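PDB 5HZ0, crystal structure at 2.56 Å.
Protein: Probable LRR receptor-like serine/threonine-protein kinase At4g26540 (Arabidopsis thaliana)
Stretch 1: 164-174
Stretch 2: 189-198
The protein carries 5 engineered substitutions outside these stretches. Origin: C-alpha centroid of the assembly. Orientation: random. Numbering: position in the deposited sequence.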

ATOM      1  N   GLY A 164       4.107   8.604  25.151  1.00  9.02           N
ATOM      2  CA  GLY A 164       3.410   7.926  24.107  1.00  8.88           C
ATOM      3  C   GLY A 164       2.398   6.949  24.621  1.00 15.75           C
ATOM      4  O   GLY A 164       2.582   6.141  25.530  1.00 10.50           O
ATOM      5  N   LEU A 165       1.258   7.166  23.985  1.00 11.62           N
ATOM      6  CA  LEU A 165      -0.020   6.514  24.155  1.00 14.59           C
ATOM      7  C   LEU A 165      -0.516   5.795  22.904  1.00 16.75           C
ATOM      8  O   LEU A 165      -1.709   5.708  22.721  1.00  9.60           O
ATOM      9  CB  LEU A 165      -1.031   7.493  24.758  1.00 12.01           C
ATOM     10  CG  LEU A 165      -0.508   7.958  26.127  1.00 12.14           C
ATOM     11  CD1 LEU A 165      -1.129   9.266  26.566  1.00  9.73           C
ATOM     12  CD2 LEU A 165      -0.734   6.866  27.172  1.00 17.15           C
ATOM     13  N   ALA A 166       0.361   5.528  21.948  1.00  9.20           N
ATOM     14  CA  ALA A 166      -0.056   5.007  20.649  1.00  8.87           C
ATOM     15  C   ALA A 166      -0.785   3.666  20.717  1.00  9.61           C
ATOM     16  O   ALA A 166      -0.540   2.863  21.604  1.00 10.42           O
ATOM     17  CB  ALA A 166       1.142   4.902  19.716  1.00  8.45           C
ATOM     18  N   GLU A 167      -1.672   3.432  19.754  1.00  9.34           N
ATOM     19  CA  GLU A 167      -2.473   2.206  19.704  1.00 14.44           C
ATOM     20  C   GLU A 167      -3.230   1.948  20.997  1.00 12.98           C
ATOM     21  O   GLU A 167      -3.206   0.851  21.555  1.00 16.25           O
ATOM     22  CB  GLU A 167      -1.644   0.999  19.275  1.00 10.36           C
ATOM     23  CG  GLU A 167      -1.404   1.004  17.795  1.00  9.67           C
ATOM     24  CD  GLU A 167      -0.676  -0.217  17.313  1.00 22.56           C
ATOM     25  OE1 GLU A 167      -0.956  -1.312  17.833  1.00 23.84           O
ATOM     26  OE2 GLU A 167       0.187  -0.079  16.415  1.00 23.30           O
ATOM     27  N   THR A 168      -3.880   2.999  21.474  1.00 12.72           N
ATOM     28  CA  THR A 168      -4.766   2.896  22.609  1.00 17.57           C
ATOM     29  C   THR A 168      -6.137   3.382  22.170  1.00 18.07           C
ATOM     30  O   THR A 168      -6.336   3.795  21.026  1.00 11.26           O
ATOM     31  CB  THR A 168      -4.274   3.763  23.785  1.00 11.28           C
ATOM     32  OG1 THR A 168      -4.210   5.129  23.370  1.00 10.38           O
ATOM     33  CG2 THR A 168      -2.904   3.311  24.246  1.00 11.64           C
ATOM     34  N   SER A 169      -7.087   3.329  23.086  1.00 11.37           N
ATOM     35  CA  SER A 169      -8.415   3.854  22.826  1.00 12.60           C
ATOM     36  C   SER A 169      -8.609   5.282  23.336  1.00 17.34           C
ATOM     37  O   SER A 169      -9.737   5.743  23.494  1.00 19.67           O
ATOM     38  CB  SER A 169      -9.487   2.884  23.289  1.00 11.93           C
ATOM     39  OG  SER A 169      -9.391   1.696  22.520  1.00 13.12           O
ATOM     40  N   LEU A 170      -7.505   5.941  23.681  1.00 15.89           N
ATOM     41  CA  LEU A 170      -7.556   7.330  24.129  1.00 13.25           C
ATOM     42  C   LEU A 170      -8.359   8.186  23.168  1.00 16.39           C
ATOM     43  O   LEU A 170      -8.125   8.166  21.954  1.00 15.52           O
ATOM     44  CB  LEU A 170      -6.153   7.907  24.262  1.00 13.12           C
ATOM     45  CG  LEU A 170      -5.950   8.643  25.581  1.00 16.85           C
ATOM     46  CD1 LEU A 170      -5.660   7.662  26.703  1.00 15.34           C
ATOM     47  CD2 LEU A 170      -4.860   9.650  25.438  1.00 15.32           C
ATOM     48  N   SER A 171      -9.306   8.937  23.721  1.00 15.50           N
ATOM     49  CA  SER A 171     -10.267   9.675  22.915  1.00 17.07           C
ATOM     50  C   SER A 171     -10.333  11.125  23.333  1.00 16.33           C
ATOM     51  O   SER A 171      -9.613  11.545  24.225  1.00 26.56           O
ATOM     52  CB  SER A 171     -11.654   9.058  23.058  1.00 21.74           C
ATOM     53  OG  SER A 171     -12.119   9.157  24.400  1.00 29.43           O
ATOM     54  N   GLY A 172     -11.219  11.886  22.696  1.00 14.44           N
ATOM     55  CA  GLY A 172     -11.364  13.301  23.001  1.00 14.59           C
ATOM     56  C   GLY A 172     -10.245  14.183  22.483  1.00 13.57           C
ATOM     57  O   GLY A 172      -9.363  13.729  21.759  1.00 22.40           O
ATOM     58  N   LYS A 173     -10.296  15.460  22.836  1.00  9.82           N
ATOM     59  CA  LYS A 173      -9.268  16.407  22.418  1.00 15.49           C
ATOM     60  C   LYS A 173      -8.094  16.417  23.405  1.00 19.55           C
ATOM     61  O   LYS A 173      -8.283  16.250  24.611  1.00 28.30           O
ATOM     62  CB  LYS A 173      -9.863  17.812  22.268  1.00 15.98           C
ATOM     63  CG  LYS A 173     -10.408  18.395  23.559  1.00 22.97           C
ATOM     64  CD  LYS A 173     -10.878  19.829  23.368  1.00 28.41           C
ATOM     65  CE  LYS A 173     -12.378  19.904  23.301  1.00 35.09           C
ATOM     66  NZ  LYS A 173     -12.905  19.155  22.132  1.00 39.51           N
ATOM     67  N   LEU A 174      -6.881  16.588  22.896  1.00 11.78           N
ATOM     68  CA  LEU A 174      -5.729  16.741  23.769  1.00  8.35           C
ATOM     69  C   LEU A 174      -5.928  18.021  24.539  1.00  8.06           C
ATOM     70  O   LEU A 174      -6.271  19.042  23.956  1.00  8.14           O
ATOM     71  CB  LEU A 174      -4.442  16.835  22.956  1.00 10.94           C
ATOM     72  CG  LEU A 174      -4.082  15.646  22.080  1.00 11.13           C
ATOM     73  CD1 LEU A 174      -2.841  15.966  21.292  1.00 11.80           C
ATOM     74  CD2 LEU A 174      -3.875  14.425  22.948  1.00 16.53           C
ATOM     75  N   ILE A 189       0.921   9.780  19.971  1.00  9.79           N
ATOM     76  CA  ILE A 189      -0.371   9.169  20.206  1.00 15.87           C
ATOM     77  C   ILE A 189      -1.021   8.954  18.858  1.00 16.67           C
ATOM     78  O   ILE A 189      -1.838   9.766  18.417  1.00  5.83           O
ATOM     79  CB  ILE A 189      -1.229  10.138  21.051  1.00 15.12           C
ATOM     80  CG1 ILE A 189      -0.342  10.834  22.106  1.00 13.25           C
ATOM     81  CG2 ILE A 189      -2.406   9.416  21.699  1.00 10.92           C
ATOM     82  CD1 ILE A 189      -1.082  11.753  23.078  1.00 16.34           C
ATOM     83  N   TYR A 190      -0.814   7.764  18.308  1.00  6.60           N
ATOM     84  CA  TYR A 190      -1.199   7.488  16.936  1.00  6.51           C
ATOM     85  C   TYR A 190      -1.915   6.152  16.868  1.00  8.37           C
ATOM     86  O   TYR A 190      -1.657   5.266  17.696  1.00  9.61           O
ATOM     87  CB  TYR A 190       0.010   7.523  15.981  1.00  5.72           C
ATOM     88  CG  TYR A 190       1.154   6.589  16.330  1.00  6.22           C
ATOM     89  CD1 TYR A 190       1.116   5.250  15.987  1.00  6.71           C
ATOM     90  CD2 TYR A 190       2.300   7.067  16.982  1.00  6.24           C
ATOM     91  CE1 TYR A 190       2.164   4.404  16.298  1.00  7.20           C
ATOM     92  CE2 TYR A 190       3.356   6.232  17.300  1.00  6.69           C
ATOM     93  CZ  TYR A 190       3.280   4.900  16.958  1.00 14.13           C
ATOM     94  OH  TYR A 190       4.323   4.060  17.278  1.00  9.04           O
ATOM     95  N   THR A 191      -2.809   6.017  15.884  1.00  6.51           N
ATOM     96  CA  THR A 191      -3.651   4.838  15.766  1.00  7.05           C
ATOM     97  C   THR A 191      -4.440   4.676  17.061  1.00  7.71           C
ATOM     98  O   THR A 191      -4.385   3.650  17.734  1.00  8.49           O
ATOM     99  CB  THR A 191      -2.816   3.597  15.438  1.00  7.45           C
ATOM    100  OG1 THR A 191      -1.786   3.959  14.499  1.00  6.85           O
ATOM    101  CG2 THR A 191      -3.691   2.482  14.858  1.00  7.79           C
ATOM    102  N   SER A 192      -5.134   5.747  17.418  1.00  7.42           N
ATOM    103  CA  SER A 192      -5.948   5.828  18.627  1.00 15.43           C
ATOM    104  C   SER A 192      -7.327   6.396  18.288  1.00 15.58           C
ATOM    105  O   SER A 192      -7.743   6.379  17.126  1.00 14.09           O
ATOM    106  CB  SER A 192      -5.264   6.658  19.716  1.00 13.50           C
ATOM    107  OG  SER A 192      -4.285   5.893  20.401  1.00 15.38           O
ATOM    108  N   LEU A 193      -8.069   6.776  19.322  1.00 18.37           N
ATOM    109  CA  LEU A 193      -9.422   7.340  19.182  1.00 20.59           C
ATOM    110  C   LEU A 193      -9.592   8.867  19.273  1.00 18.06           C
ATOM    111  O   LEU A 193     -10.710   9.342  19.423  1.00 25.00           O
ATOM    112  CB  LEU A 193     -10.428   6.601  20.076  1.00  8.66           C
ATOM    113  CG  LEU A 193     -10.524   5.112  19.722  1.00 24.23           C
ATOM    114  CD1 LEU A 193     -11.595   4.403  20.542  1.00 10.03           C
ATOM    115  CD2 LEU A 193     -10.763   4.918  18.234  1.00  8.62           C
ATOM    116  N   LEU A 194      -8.504   9.625  19.281  1.00 13.36           N
ATOM    117  CA  LEU A 194      -8.598  11.092  19.401  1.00 13.76           C
ATOM    118  C   LEU A 194      -9.508  11.805  18.390  1.00 13.40           C
ATOM    119  O   LEU A 194      -9.554  11.443  17.215  1.00 17.31           O
ATOM    120  CB  LEU A 194      -7.218  11.718  19.293  1.00  5.80           C
ATOM    121  CG  LEU A 194      -6.154  11.345  20.317  1.00 21.00           C
ATOM    122  CD1 LEU A 194      -4.846  11.986  19.888  1.00  5.74           C
ATOM    123  CD2 LEU A 194      -6.569  11.803  21.724  1.00  6.77           C
ATOM    124  N   SER A 195     -10.211  12.832  18.865  1.00  9.25           N
ATOM    125  CA  SER A 195     -11.029  13.700  18.011  1.00  8.11           C
ATOM    126  C   SER A 195     -10.978  15.133  18.523  1.00 14.16           C
ATOM    127  O   SER A 195     -10.342  15.416  19.534  1.00 22.59           O
ATOM    128  CB  SER A 195     -12.491  13.209  17.911  1.00 11.52           C
ATOM    129  OG  SER A 195     -12.945  12.540  19.092  1.00 11.36           O
ATOM    130  N   GLY A 196     -11.651  16.046  17.838  1.00 15.34           N
ATOM    131  CA  GLY A 196     -11.484  17.453  18.153  1.00 16.55           C
ATOM    132  C   GLY A 196     -10.177  17.988  17.588  1.00 23.49           C
ATOM    133  O   GLY A 196      -9.384  17.244  16.994  1.00 20.17           O
ATOM    134  N   PRO A 197      -9.955  19.298  17.745  1.00 20.62           N
ATOM    135  CA  PRO A 197      -8.774  19.975  17.200  1.00 14.74           C
ATOM    136  C   PRO A 197      -7.510  19.772  18.029  1.00 18.65           C
ATOM    137  O   PRO A 197      -7.591  19.584  19.251  1.00 18.26           O
ATOM    138  CB  PRO A 197      -9.177  21.452  17.246  1.00 10.88           C
ATOM    139  CG  PRO A 197     -10.104  21.552  18.406  1.00 11.64           C
ATOM    140  CD  PRO A 197     -10.876  20.233  18.416  1.00 15.57           C
ATOM    141  N   ILE A 198      -6.356  19.802  17.355  1.00 19.29           N
ATOM    142  CA  ILE A 198      -5.077  19.941  18.026  1.00 10.70           C
ATOM    143  C   ILE A 198      -5.164  21.292  18.718  1.00  5.71           C
ATOM    144  O   ILE A 198      -5.536  22.279  18.092  1.00  4.40           O
ATOM    145  CB  ILE A 198      -3.903  19.940  17.013  1.00 13.87           C
ATOM    146  CG1 ILE A 198      -3.769  18.568  16.338  1.00  8.91           C
ATOM    147  CG2 ILE A 198      -2.590  20.340  17.700  1.00 12.74           C
ATOM    148  CD1 ILE A 198      -3.359  18.630  14.901  1.00  2.22           C
TER

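The apolar centre of the contact is assembled from both stretches. Ile189 is its hub: CG2 of Ile189 lies 3.9 Å from CB of Leu165 and 4.5 Å from CD2 of Leu170, while CD1 of Ile189 reaches to 3.9 Å from CD2 of Leu174. That same Leu174 CD2 sits 4.0 Å from CD2 of Leu194, so the Leu174 methyl links Ile189 and Leu194, two of the buried residues of the second stretch. These are van der Waals separations, and all five side chains are buried, as expected of a hydrophobic core. Toward one end, Ala166 CB stands 3.4 Å from the centroid of the Tyr190 ring and only 7° off its normal, a CH-pi contact over the ring face.

Around this core the backbones run alongside each other in the same direction, with CA atoms 4.2 Å apart at Ala166 and Ile189 and 4.9 Å apart at Lys173 and Gly196. Two well-directed hydrogen bonds connect them: Glu167 N to Tyr190 O (2.8 Å, 168°) and Ser195 N to Gly172 O (3.1 Å, 158°). Between these, Leu193 N donates to Leu170 O at 3.0 Å, but the 123° angle makes this bond weak. CA-H...O contacts supplement them, including Glu167 CA to Thr191 O at 3.1 Å and Ser192 CA to Thr168 O at 3.2 Å.

Ser192 brings a hydroxyl into the polar part of the interface. Its OG lies 3.0 Å from Thr168 O and 3.1 Å from Thr168 OG1; one proton cannot fully serve both, and the geometry leaves the choice open. Thr168 OG1 itself donates to Leu165 O at 2.6 Å, bracing the first stretch internally. At the more exposed margin, Ser169 CB meets Leu193 CD1 at 3.8 Å, and the aliphatic CB of Lys173 approaches Pro197 O at 4.2 Å. Together the stretches bury 878 Å², counting both sides.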